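Local coordinates for protein glycerol-3-phosphate dehydrogenase [NAD(+)] (Dunaliella salina, PDB 6IUY) that probably interconverts dihydroxyacetone phosphate and sn-glycerol 3-phosphate with NAD, and in a two-domain architecture converts dihydroxyacetone phosphate directly to glycerol, at residues Gly409-Ala413 with Gly414-Lys418; Ala457-Cys460 with Gly461-Asn465; Asp519-Ala522 with Ser523-Gly527. All blocks are in the same frame, centred on the assembly; numbering follows the deposited sequence.

Contact 1: Gly409-Ala413 with Gly414-Lys418; sequences GANIA and GDIAK. With NAD (nicotinamide-adenine-dinucleotide), chain C.
Ala413 faces two ways at the start of a short helix: its carbonyl takes the N-H of Ala417, and its own amide serves the cofactor. The inner bond, Ala417 N to Ala413 O at 2.8 Å, closes the first turn with the donor nearly in line with the C=O. On the other side, Ala413 N gives its hydrogen to the carboxamide oxygen O7N of NAD at 2.9 Å. The carbonyl oxygen of Asn411 reaches the nicotinamide itself, lying 3.3 Å from C4N, the ring carbon that exchanges hydride.

Behind this first shell, Ile416 packs against the loop. Its CG1 stands anti to the carbonyl carbon (chi1 -62°) and its chain then runs extended (chi2 163°), carrying CD1 back to lie 3.4 Å from Asn411 CA. Ile412, at the N-cap position, lies alongside Asp415, with CG2 3.9 Å from OD2. Farther out, Trp267 and Phe446 pack against Ile416, and Asn482 of the second subunit accepts a hydrogen bond from Ile412 N.

Because an amide at the N-terminal end of a helix has no acceptor in a preceding turn, Ala413 N can be spent on the cofactor. That bond probably helps to fix the rotation of the carboxamide, while the oxygen of Asn411 would probably favour the partial positive charge of the oxidised ring.

Contact 2: Ala457-Cys460 with Gly461-Asn465; sequences AEMC and GTLKN. With 13P (1,3-dihydroxyacetonephosphate), chain D.
Gly461 N meets Ala457 O at 2.9 Å in an almost straight bond (172°), the first of four successive backbone bonds that run unbroken through this part of helix 454-477. Thr462, Leu463 and Lys464 repeat it on Glu458, Met459 and Cys460. A water adds a side link, lying 2.9 Å from Glu458 O and 2.9 Å from Thr462 OG1; that hydroxyl also bonds to Gly381 N, and the carboxylate of Glu458 goes to Ser393.

At the far end of the segment the helix meets the substrate. Lys464 binds dihydroxyacetone phosphate, although the modelled 2.3 Å from NZ to its hydroxyl O3 is too short to trust in detail, as is the close approach of NZ to Asn465 OD1. Asn465 lies beside the three-carbon chain, its ND2 3.5 Å from C3. With an alanine in place of Asn465, the amide flank beside C3 would be lost and the three-carbon chain is likely to be less closely confined.

Another flank is apolar. Bends in the Met459 chain at chi2 (71°) and chi3 (80°) curl it against Leu463, with CG 3.8 Å from CD1 and SD 3.9 Å from CG. Phe498 of helix 481-502 packs on both residues, and Leu391 covers Met459.

One helix thus carries two chemistries: Met459 and Leu463 pack on helix 481-502, while Lys464 and Asn465 offer a cation and an amide to an anionic ligand. Lys380, salt-bridged to Asp519, joins them, and this gathering of lysines suits the negative charge of the phosphate.

Contact 3: Asp519-Ala522 with Ser523-Gly527; sequences DLIA and SSYGG. With 13P (1,3-dihydroxyacetonephosphate), chain D.
Two consecutive serines, Ser523 and Ser524, both turn their hydroxyls back onto the preceding turn of their own helix, to Asp519 and Leu520. Ser524 OG gives its proton to Leu520 O, and the modelled 2.5 Å is so short that its exact length is doubtful; the same carbonyl takes a weak bond from Ser524 N. With OG beside the backbone N, this torsion (chi1 -64°) brings the hydroxyl within reach of that oxygen. Ser523 OG repeats the pattern, 2.9 Å from Asp519 O and 3.0 Å from Asp519 OD1; its place in the model is less sure, and which acceptor takes the single proton is not settled. The regular bond from Ser523 N to Asp519 O, 3.0 Å, is also made.

Asp519 extends its carboxylate so that OD1 comes down toward the serine while OD2 makes a salt bridge to Lys380. The aspartate therefore probably helps to position one substrate-binding lysine from the second shell.

At the subunit interface, the Tyr525 ring presents its edge to Ile521 O, which lies in the ring plane 3.3 Å from CD1, while Ile521 CG2 touches the same carbon at 4.2 Å. The ring also stacks on Tyr525 of the second subunit and makes a cation-pi contact with Lys484.

Toward the end, the bonds bend: Gly526 N reaches Ala522 O at 2.6 Å and 133°. Gly527, where a side chain would collide with Ser523 O, lies with CA 3.5 Å from the phosphate oxygen O2P and occupies the N-cap position before helix 528-541. The substrate takes N-H bonds from Arg528 and Asn529 just beyond, a phosphate ligand held at the N terminus of a helix, at the glycine-containing turn between two helices of the C-terminal dehydrogenase domain.

Each contact is a short, continuous turn, and the three follow one another along the chain without nesting or crossing. Contact 1 comes first, leaving strand 404-408 of the nucleotide-binding sheet for a short helix at the cofactor. Contact 2 then lies within helix 454-477, and contact 3 lies in the later part of helix 514-526 and leads toward helix 528-541. Contacts 2 and 3 touch where Lys464 packs on Asp519, Leu520 and Ser523, and contact 3 reaches contact 1 where Ala410 CB lies 3.9 Å from Ala522 CB. Contacts 1 and 2 do not touch, their centres about 17 Å apart, so helix 514-526 bridges them. Together they join the cofactor and substrate halves of the active site.

Contact 1: Gly409-Ala413 with Gly414-Lys418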
ATOM      1  N   GLY A 409      -7.707  -9.088  -7.661  1.00 39.55           N
ATOM      2  CA  GLY A 409      -6.351  -8.824  -8.103  1.00 38.55           C
ATOM      3  C   GLY A 409      -6.344  -7.987  -9.368  1.00 42.88           C
ATOM      4  O   GLY A 409      -7.403  -7.700  -9.939  1.00 44.17           O
ATOM      5  N   ALA A 410      -5.160  -7.561  -9.794  1.00 39.89           N
ATOM      6  CA  ALA A 410      -5.018  -6.848 -11.057  1.00 43.15           C
ATOM      7  C   ALA A 410      -5.154  -7.862 -12.183  1.00 40.65           C
ATOM      8  O   ALA A 410      -4.169  -8.501 -12.579  1.00 41.06           O
ATOM      9  CB  ALA A 410      -3.675  -6.130 -11.123  1.00 43.10           C
ATOM     10  N   ASN A 411      -6.380  -8.046 -12.677  1.00 49.97           N
ATOM     11  CA  ASN A 411      -6.668  -9.205 -13.516  1.00 40.67           C
ATOM     12  C   ASN A 411      -7.409  -8.967 -14.829  1.00 45.62           C
ATOM     13  O   ASN A 411      -8.378  -9.692 -15.095  1.00 49.23           O
ATOM     14  CB  ASN A 411      -7.511 -10.232 -12.742  1.00 39.81           C
ATOM     15  CG  ASN A 411      -6.858 -10.725 -11.462  1.00 43.55           C
ATOM     16  OD1 ASN A 411      -5.643 -10.954 -11.399  1.00 42.07           O
ATOM     17  ND2 ASN A 411      -7.687 -10.938 -10.438  1.00 40.75           N
ATOM     18  N   ILE A 412      -6.993  -8.019 -15.658  1.00 39.79           N
ATOM     19  CA  ILE A 412      -7.598  -7.907 -16.995  1.00 43.45           C
ATOM     20  C   ILE A 412      -7.659  -9.283 -17.705  1.00 39.55           C
ATOM     21  O   ILE A 412      -6.633  -9.883 -17.967  1.00 38.51           O
ATOM     22  CB  ILE A 412      -6.817  -6.925 -17.891  1.00 41.97           C
ATOM     23  CG1 ILE A 412      -6.671  -5.553 -17.216  1.00 38.29           C
ATOM     24  CG2 ILE A 412      -7.456  -6.847 -19.292  1.00 34.73           C
ATOM     25  CD1 ILE A 412      -7.899  -5.085 -16.517  1.00 41.99           C
ATOM     26  N   ALA A 413      -8.858  -9.767 -18.019  1.00 37.84           N
ATOM     27  CA  ALA A 413      -9.068 -11.171 -18.407  1.00 33.06           C
ATOM     28  C   ALA A 413      -8.291 -11.639 -19.618  1.00 38.86           C
ATOM     29  O   ALA A 413      -7.635 -12.695 -19.577  1.00 39.66           O
ATOM     30  CB  ALA A 413     -10.546 -11.419 -18.651  1.00 38.37           C
ATOM     31  N   GLY A 414      -8.383 -10.881 -20.709  1.00 36.98           N
ATOM     32  CA  GLY A 414      -7.856 -11.317 -21.995  1.00 31.62           C
ATOM     33  C   GLY A 414      -6.416 -11.772 -21.917  1.00 42.12           C
ATOM     34  O   GLY A 414      -6.028 -12.763 -22.539  1.00 41.47           O
ATOM     35  N   ASP A 415      -5.621 -11.044 -21.135  1.00 40.63           N
ATOM     36  CA  ASP A 415      -4.202 -11.339 -20.972  1.00 44.75           C
ATOM     37  C   ASP A 415      -3.899 -12.580 -20.119  1.00 37.69           C
ATOM     38  O   ASP A 415      -2.978 -13.345 -20.397  1.00 38.94           O
ATOM     39  CB  ASP A 415      -3.524 -10.118 -20.369  1.00 46.62           C
ATOM     40  CG  ASP A 415      -3.590  -8.924 -21.289  1.00 54.09           C
ATOM     41  OD1 ASP A 415      -3.279  -9.093 -22.494  1.00 58.42           O
ATOM     42  OD2 ASP A 415      -3.978  -7.829 -20.822  1.00 61.55           O
ATOM     43  N   ILE A 416      -4.662 -12.759 -19.060  1.00 35.36           N
ATOM     44  CA  ILE A 416      -4.556 -13.963 -18.244  1.00 39.69           C
ATOM     45  C   ILE A 416      -5.031 -15.176 -19.043  1.00 37.81           C
ATOM     46  O   ILE A 416      -4.481 -16.265 -18.918  1.00 38.21           O
ATOM     47  CB  ILE A 416      -5.360 -13.796 -16.963  1.00 36.99           C
ATOM     48  CG1 ILE A 416      -4.765 -12.635 -16.160  1.00 33.12           C
ATOM     49  CG2 ILE A 416      -5.399 -15.079 -16.163  1.00 36.17           C
ATOM     50  CD1 ILE A 416      -5.697 -12.094 -15.065  1.00 39.84           C
ATOM     51  N   ALA A 417      -6.030 -14.985 -19.897  1.00 36.48           N
ATOM     52  CA  ALA A 417      -6.506 -16.074 -20.757  1.00 40.36           C
ATOM     53  C   ALA A 417      -5.403 -16.526 -21.713  1.00 41.62           C
ATOM     54  O   ALA A 417      -5.430 -17.639 -22.235  1.00 41.64           O
ATOM     55  CB  ALA A 417      -7.743 -15.638 -21.543  1.00 40.54           C
ATOM     56  N   LYS A 418      -4.425 -15.655 -21.937  1.00 40.85           N
ATOM     57  CA  LYS A 418      -3.312 -15.984 -22.814  1.00 43.29           C
ATOM     58  C   LYS A 418      -2.116 -16.418 -21.980  1.00 44.84           C
ATOM     59  O   LYS A 418      -1.028 -16.649 -22.505  1.00 47.40           O
ATOM     60  CB  LYS A 418      -2.970 -14.793 -23.707  1.00 48.06           C
ATOM     61  CG  LYS A 418      -3.960 -14.642 -24.864  1.00 50.21           C
ATOM     62  CD  LYS A 418      -4.221 -13.207 -25.221  1.00 53.25           C
ATOM     63  CE  LYS A 418      -2.964 -12.556 -25.753  1.00 60.27           C
ATOM     64  NZ  LYS A 418      -3.155 -11.110 -26.068  1.00 63.43           N
TER
HETATM   65  PA  NAD C 701     -18.717  -9.634 -18.878  1.00 34.79           P
HETATM   66  O1A NAD C 701     -17.922 -10.277 -19.939  1.00 30.91           O
HETATM   67  O2A NAD C 701     -18.342  -8.184 -18.603  1.00 37.43           O
HETATM   68  O5B NAD C 701     -20.300  -9.637 -19.264  1.00 35.89           O
HETATM   69  C5B NAD C 701     -20.820 -10.617 -20.175  1.00 35.64           C
HETATM   70  C4B NAD C 701     -21.810 -11.549 -19.431  1.00 35.69           C
HETATM   71  O4B NAD C 701     -22.874 -10.877 -19.084  1.00 40.83           O
HETATM   72  C3B NAD C 701     -22.326 -12.618 -20.400  1.00 39.02           C
HETATM   73  O3B NAD C 701     -21.762 -13.829 -20.192  1.00 39.80           O
HETATM   74  C2B NAD C 701     -23.840 -12.684 -20.122  1.00 36.02           C
HETATM   75  O2B NAD C 701     -24.238 -14.120 -20.003  1.00 44.05           O
HETATM   76  C1B NAD C 701     -23.982 -12.032 -19.018  1.00 35.72           C
HETATM   77  N9A NAD C 701     -25.273 -11.490 -18.958  1.00 36.63           N
HETATM   78  C8A NAD C 701     -25.865 -10.612 -19.801  1.00 36.67           C
HETATM   79  N7A NAD C 701     -27.113 -10.385 -19.335  1.00 36.88           N
HETATM   80  C5A NAD C 701     -27.306 -11.136 -18.218  1.00 39.71           C
HETATM   81  C6A NAD C 701     -28.387 -11.299 -17.370  1.00 38.14           C
HETATM   82  N6A NAD C 701     -29.657 -10.670 -17.484  1.00 43.24           N
HETATM   83  N1A NAD C 701     -28.290 -12.110 -16.308  1.00 41.02           N
HETATM   84  C2A NAD C 701     -27.126 -12.782 -16.081  1.00 41.90           C
HETATM   85  N3A NAD C 701     -26.070 -12.636 -16.914  1.00 35.87           N
HETATM   86  C4A NAD C 701     -26.166 -11.811 -17.980  1.00 37.95           C
HETATM   87  O3  NAD C 701     -18.528 -10.499 -17.539  1.00 36.60           O
HETATM   88  PN  NAD C 701     -17.153 -10.827 -16.781  1.00 35.86           P
HETATM   89  O1N NAD C 701     -15.957 -10.364 -17.593  1.00 37.32           O
HETATM   90  O2N NAD C 701     -17.031 -12.309 -16.508  1.00 32.00           O
HETATM   91  O5D NAD C 701     -17.154  -9.983 -15.447  1.00 36.21           O
HETATM   92  C5D NAD C 701     -18.033 -10.292 -14.382  1.00 39.20           C
HETATM   93  C4D NAD C 701     -17.380  -9.779 -13.090  1.00 37.00           C
HETATM   94  O4D NAD C 701     -16.079  -9.996 -13.114  1.00 34.47           O
HETATM   95  C3D NAD C 701     -17.557  -8.275 -13.022  1.00 34.45           C
HETATM   96  O3D NAD C 701     -17.984  -7.944 -11.792  1.00 34.45           O
HETATM   97  C2D NAD C 701     -16.140  -7.691 -13.283  1.00 38.45           C
HETATM   98  O2D NAD C 701     -16.078  -6.362 -12.621  1.00 36.92           O
HETATM   99  C1D NAD C 701     -15.342  -8.590 -12.779  1.00 37.75           C
HETATM  100  N1N NAD C 701     -14.012  -8.636 -13.352  1.00 38.38           N
HETATM  101  C2N NAD C 701     -13.786  -8.546 -14.710  1.00 36.14           C
HETATM  102  C3N NAD C 701     -12.487  -8.599 -15.212  1.00 41.35           C
HETATM  103  C7N NAD C 701     -12.276  -8.467 -16.736  1.00 41.30           C
HETATM  104  O7N NAD C 701     -11.172  -8.228 -17.184  1.00 41.86           O
HETATM  105  N7N NAD C 701     -13.410  -8.650 -17.607  1.00 40.80           N
HETATM  106  C4N NAD C 701     -11.406  -8.748 -14.369  1.00 43.10           C
HETATM  107  C5N NAD C 701     -11.626  -8.870 -13.008  1.00 38.17           C
HETATM  108  C6N NAD C 701     -12.932  -8.822 -12.518  1.00 39.32           C

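Contact 2: Ala457-Cys460 with Gly461-Asn465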
ATOM      1  N   ALA A 457      -9.993  -6.538   0.714  1.00 36.09           N
ATOM      2  CA  ALA A 457      -9.801  -7.004  -0.654  1.00 39.93           C
ATOM      3  C   ALA A 457     -11.028  -6.703  -1.499  1.00 40.42           C
ATOM      4  O   ALA A 457     -10.927  -6.180  -2.622  1.00 38.10           O
ATOM      5  CB  ALA A 457      -9.511  -8.514  -0.686  1.00 38.80           C
ATOM      6  N   GLU A 458     -12.189  -7.027  -0.946  1.00 40.34           N
ATOM      7  CA  GLU A 458     -13.404  -6.990  -1.724  1.00 43.30           C
ATOM      8  C   GLU A 458     -13.808  -5.556  -1.993  1.00 36.20           C
ATOM      9  O   GLU A 458     -14.217  -5.238  -3.093  1.00 37.05           O
ATOM     10  CB  GLU A 458     -14.543  -7.749  -1.025  1.00 42.79           C
ATOM     11  CG  GLU A 458     -15.711  -7.998  -1.960  1.00 44.46           C
ATOM     12  CD  GLU A 458     -16.770  -8.901  -1.365  1.00 48.15           C
ATOM     13  OE1 GLU A 458     -16.853  -8.971  -0.125  1.00 44.65           O
ATOM     14  OE2 GLU A 458     -17.518  -9.537  -2.148  1.00 43.28           O
ATOM     15  N   MET A 459     -13.695  -4.688  -0.993  1.00 39.55           N
ATOM     16  CA  MET A 459     -14.068  -3.285  -1.179  1.00 42.15           C
ATOM     17  C   MET A 459     -13.079  -2.568  -2.121  1.00 40.63           C
ATOM     18  O   MET A 459     -13.474  -1.694  -2.898  1.00 37.08           O
ATOM     19  CB  MET A 459     -14.152  -2.565   0.173  1.00 41.21           C
ATOM     20  CG  MET A 459     -14.657  -1.149   0.067  1.00 39.83           C
ATOM     21  SD  MET A 459     -16.405  -0.988  -0.344  1.00 42.45           S
ATOM     22  CE  MET A 459     -17.111  -1.285   1.276  1.00 40.18           C
ATOM     23  N   CYS A 460     -11.807  -2.962  -2.081  1.00 34.91           N
ATOM     24  CA  CYS A 460     -10.838  -2.437  -3.047  1.00 39.13           C
ATOM     25  C   CYS A 460     -11.177  -2.848  -4.467  1.00 40.90           C
ATOM     26  O   CYS A 460     -11.179  -2.020  -5.366  1.00 36.66           O
ATOM     27  CB  CYS A 460      -9.414  -2.916  -2.738  1.00 40.26           C
ATOM     28  SG  CYS A 460      -8.646  -2.036  -1.379  1.00 44.71           S
ATOM     29  N   GLY A 461     -11.428  -4.138  -4.677  1.00 40.21           N
ATOM     30  CA  GLY A 461     -11.852  -4.598  -5.985  1.00 37.80           C
ATOM     31  C   GLY A 461     -13.045  -3.828  -6.538  1.00 33.09           C
ATOM     32  O   GLY A 461     -13.068  -3.510  -7.712  1.00 33.36           O
ATOM     33  N   THR A 462     -14.025  -3.528  -5.694  1.00 28.43           N
ATOM     34  CA  THR A 462     -15.229  -2.823  -6.124  1.00 35.30           C
ATOM     35  C   THR A 462     -15.043  -1.317  -6.324  1.00 36.12           C
ATOM     36  O   THR A 462     -15.477  -0.793  -7.330  1.00 39.41           O
ATOM     37  CB  THR A 462     -16.380  -3.035  -5.103  1.00 36.02           C
ATOM     38  OG1 THR A 462     -16.883  -4.373  -5.221  1.00 39.26           O
ATOM     39  CG2 THR A 462     -17.513  -2.071  -5.344  1.00 36.44           C
ATOM     40  N   LEU A 463     -14.420  -0.621  -5.370  1.00 37.47           N
ATOM     41  CA  LEU A 463     -14.294   0.844  -5.447  1.00 39.43           C
ATOM     42  C   LEU A 463     -13.335   1.304  -6.545  1.00 38.62           C
ATOM     43  O   LEU A 463     -13.476   2.399  -7.101  1.00 39.54           O
ATOM     44  CB  LEU A 463     -13.831   1.425  -4.104  1.00 36.36           C
ATOM     45  CG  LEU A 463     -14.875   1.436  -2.991  1.00 43.47           C
ATOM     46  CD1 LEU A 463     -14.345   2.128  -1.738  1.00 45.78           C
ATOM     47  CD2 LEU A 463     -16.158   2.096  -3.472  1.00 41.69           C
ATOM     48  N   LYS A 464     -12.358   0.471  -6.868  1.00 34.43           N
ATOM     49  CA  LYS A 464     -11.334   0.879  -7.815  1.00 35.92           C
ATOM     50  C   LYS A 464     -11.884   1.131  -9.224  1.00 38.86           C
ATOM     51  O   LYS A 464     -11.249   1.835 -10.021  1.00 33.19           O
ATOM     52  CB  LYS A 464     -10.220  -0.171  -7.841  1.00 38.40           C
ATOM     53  CG  LYS A 464      -9.932  -0.790  -9.172  1.00 44.53           C
ATOM     54  CD  LYS A 464     -10.970  -1.770  -9.595  1.00 39.52           C
ATOM     55  CE  LYS A 464     -10.429  -2.554 -10.762  1.00 41.97           C
ATOM     56  NZ  LYS A 464     -11.449  -3.177 -11.631  1.00 37.65           N
ATOM     57  N   ASN A 465     -13.062   0.578  -9.527  1.00 35.27           N
ATOM     58  CA  ASN A 465     -13.692   0.801 -10.829  1.00 37.27           C
ATOM     59  C   ASN A 465     -14.270   2.190 -10.905  1.00 32.43           C
ATOM     60  O   ASN A 465     -14.435   2.728 -11.986  1.00 34.80           O
ATOM     61  CB  ASN A 465     -14.809  -0.224 -11.119  1.00 36.13           C
ATOM     62  CG  ASN A 465     -14.269  -1.544 -11.622  1.00 37.86           C
ATOM     63  OD1 ASN A 465     -13.250  -1.585 -12.308  1.00 34.20           O
ATOM     64  ND2 ASN A 465     -14.943  -2.639 -11.269  1.00 37.89           N
TER
HETATM   65  P   13P D 702     -12.619  -3.167 -16.151  0.61 45.18           P
HETATM   66  O1P 13P D 702     -11.658  -3.291 -14.993  0.86 48.23           O
HETATM   67  O2P 13P D 702     -11.975  -3.870 -17.311  0.88 38.29           O
HETATM   68  O3P 13P D 702     -12.813  -1.700 -16.429  0.33 40.72           O
HETATM   69  O1  13P D 702     -14.068  -3.804 -15.933  0.26 42.05           O
HETATM   70  C1  13P D 702     -14.520  -4.264 -14.680  1.00 39.52           C
HETATM   71  C2  13P D 702     -13.434  -5.143 -14.155  1.00 40.87           C
HETATM   72  O2  13P D 702     -12.746  -5.773 -14.929  0.10 41.08           O
HETATM   73  C3  13P D 702     -13.177  -5.247 -12.678  1.00 45.16           C
HETATM   74  O3  13P D 702     -11.774  -5.304 -12.474  0.26 40.68           O
HETATM   75  O   HOH W   1     -15.296  -6.797  -5.326  1.00 50.98           O

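Contact 3: Asp519-Ala522 with Ser523-Gly527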
ATOM      1  N   ASP A 519      -4.503  -3.524  -8.690  1.00 41.75           N
ATOM      2  CA  ASP A 519      -5.756  -3.537  -9.458  1.00 42.39           C
ATOM      3  C   ASP A 519      -6.124  -2.135  -9.950  1.00 38.26           C
ATOM      4  O   ASP A 519      -6.558  -1.957 -11.087  1.00 37.58           O
ATOM      5  CB  ASP A 519      -6.895  -4.111  -8.599  1.00 32.83           C
ATOM      6  CG  ASP A 519      -8.121  -4.512  -9.425  1.00 45.86           C
ATOM      7  OD1 ASP A 519      -8.070  -4.405 -10.678  1.00 42.42           O
ATOM      8  OD2 ASP A 519      -9.139  -4.945  -8.815  1.00 42.48           O
ATOM      9  N   LEU A 520      -5.978  -1.147  -9.075  1.00 38.75           N
ATOM     10  CA  LEU A 520      -6.373   0.222  -9.397  1.00 39.52           C
ATOM     11  C   LEU A 520      -5.586   0.757 -10.603  1.00 37.28           C
ATOM     12  O   LEU A 520      -6.120   1.488 -11.459  1.00 38.01           O
ATOM     13  CB  LEU A 520      -6.169   1.112  -8.169  1.00 36.53           C
ATOM     14  CG  LEU A 520      -6.311   2.617  -8.330  1.00 36.80           C
ATOM     15  CD1 LEU A 520      -7.760   2.992  -8.559  1.00 41.18           C
ATOM     16  CD2 LEU A 520      -5.766   3.316  -7.110  1.00 39.43           C
ATOM     17  N   ILE A 521      -4.327   0.348 -10.681  1.00 35.10           N
ATOM     18  CA  ILE A 521      -3.406   0.798 -11.718  1.00 38.79           C
ATOM     19  C   ILE A 521      -3.720   0.139 -13.063  1.00 39.45           C
ATOM     20  O   ILE A 521      -3.956   0.827 -14.068  1.00 35.35           O
ATOM     21  CB  ILE A 521      -1.948   0.494 -11.313  1.00 33.14           C
ATOM     22  CG1 ILE A 521      -1.540   1.380 -10.132  1.00 37.01           C
ATOM     23  CG2 ILE A 521      -0.989   0.697 -12.490  1.00 32.94           C
ATOM     24  CD1 ILE A 521      -0.091   1.146  -9.643  1.00 39.02           C
ATOM     25  N   ALA A 522      -3.728  -1.194 -13.072  1.00 37.47           N
ATOM     26  CA  ALA A 522      -4.073  -1.960 -14.272  1.00 39.16           C
ATOM     27  C   ALA A 522      -5.403  -1.520 -14.832  1.00 35.48           C
ATOM     28  O   ALA A 522      -5.545  -1.367 -16.041  1.00 43.31           O
ATOM     29  CB  ALA A 522      -4.094  -3.468 -13.975  1.00 33.01           C
ATOM     30  N   SER A 523      -6.384  -1.304 -13.966  1.00 38.03           N
ATOM     31  CA  SER A 523      -7.711  -0.912 -14.445  1.00 38.74           C
ATOM     32  C   SER A 523      -7.783   0.532 -14.893  1.00 38.74           C
ATOM     33  O   SER A 523      -8.627   0.893 -15.736  1.00 38.92           O
ATOM     34  CB  SER A 523      -8.754  -1.171 -13.362  1.00 39.92           C
ATOM     35  OG  SER A 523      -8.645  -2.525 -12.957  1.00 39.32           O
ATOM     36  N   SER A 524      -6.914   1.368 -14.326  1.00 40.20           N
ATOM     37  CA  SER A 524      -6.865   2.782 -14.685  1.00 33.02           C
ATOM     38  C   SER A 524      -6.065   2.968 -15.958  1.00 33.39           C
ATOM     39  O   SER A 524      -6.251   3.941 -16.667  1.00 36.09           O
ATOM     40  CB  SER A 524      -6.274   3.613 -13.539  1.00 39.93           C
ATOM     41  OG  SER A 524      -7.133   3.542 -12.414  1.00 35.18           O
ATOM     42  N   TYR A 525      -5.197   2.010 -16.279  1.00 38.28           N
ATOM     43  CA  TYR A 525      -4.434   2.131 -17.507  1.00 39.60           C
ATOM     44  C   TYR A 525      -4.861   1.128 -18.596  1.00 41.99           C
ATOM     45  O   TYR A 525      -4.588   1.352 -19.767  1.00 43.69           O
ATOM     46  CB  TYR A 525      -2.922   2.003 -17.217  1.00 37.06           C
ATOM     47  CG  TYR A 525      -2.340   3.266 -16.587  1.00 43.98           C
ATOM     48  CD1 TYR A 525      -2.501   3.531 -15.228  1.00 41.07           C
ATOM     49  CD2 TYR A 525      -1.666   4.214 -17.364  1.00 45.71           C
ATOM     50  CE1 TYR A 525      -1.980   4.697 -14.654  1.00 44.14           C
ATOM     51  CE2 TYR A 525      -1.152   5.371 -16.799  1.00 42.80           C
ATOM     52  CZ  TYR A 525      -1.307   5.600 -15.452  1.00 40.53           C
ATOM     53  OH  TYR A 525      -0.797   6.750 -14.906  1.00 54.46           O
ATOM     54  N   GLY A 526      -5.542   0.046 -18.240  1.00 36.83           N
ATOM     55  CA  GLY A 526      -5.840  -0.958 -19.248  1.00 37.22           C
ATOM     56  C   GLY A 526      -7.221  -1.587 -19.207  1.00 38.62           C
ATOM     57  O   GLY A 526      -7.430  -2.610 -19.832  1.00 41.01           O
ATOM     58  N   GLY A 527      -8.165  -1.002 -18.479  1.00 38.85           N
ATOM     59  CA  GLY A 527      -9.442  -1.677 -18.278  1.00 37.70           C
ATOM     60  C   GLY A 527     -10.571  -1.122 -19.121  1.00 42.43           C
ATOM     61  O   GLY A 527     -10.393  -0.161 -19.883  1.00 37.62           O
TER
HETATM   62  P   13P D 702     -12.619  -3.167 -16.151  0.61 45.18           P
HETATM   63  O1P 13P D 702     -11.658  -3.291 -14.993  0.86 48.23           O
HETATM   64  O2P 13P D 702     -11.975  -3.870 -17.311  0.88 38.29           O
HETATM   65  O3P 13P D 702     -12.813  -1.700 -16.429  0.33 40.72           O
HETATM   66  O1  13P D 702     -14.068  -3.804 -15.933  0.26 42.05           O
HETATM   67  C1  13P D 702     -14.520  -4.264 -14.680  1.00 39.52           C
HETATM   68  C2  13P D 702     -13.434  -5.143 -14.155  1.00 40.87           C
HETATM   69  O2  13P D 702     -12.746  -5.773 -14.929  0.10 41.08           O
HETATM   70  C3  13P D 702     -13.177  -5.247 -12.678  1.00 45.16           C
HETATM   71  O3  13P D 702     -11.774  -5.304 -12.474  0.26 40.68           O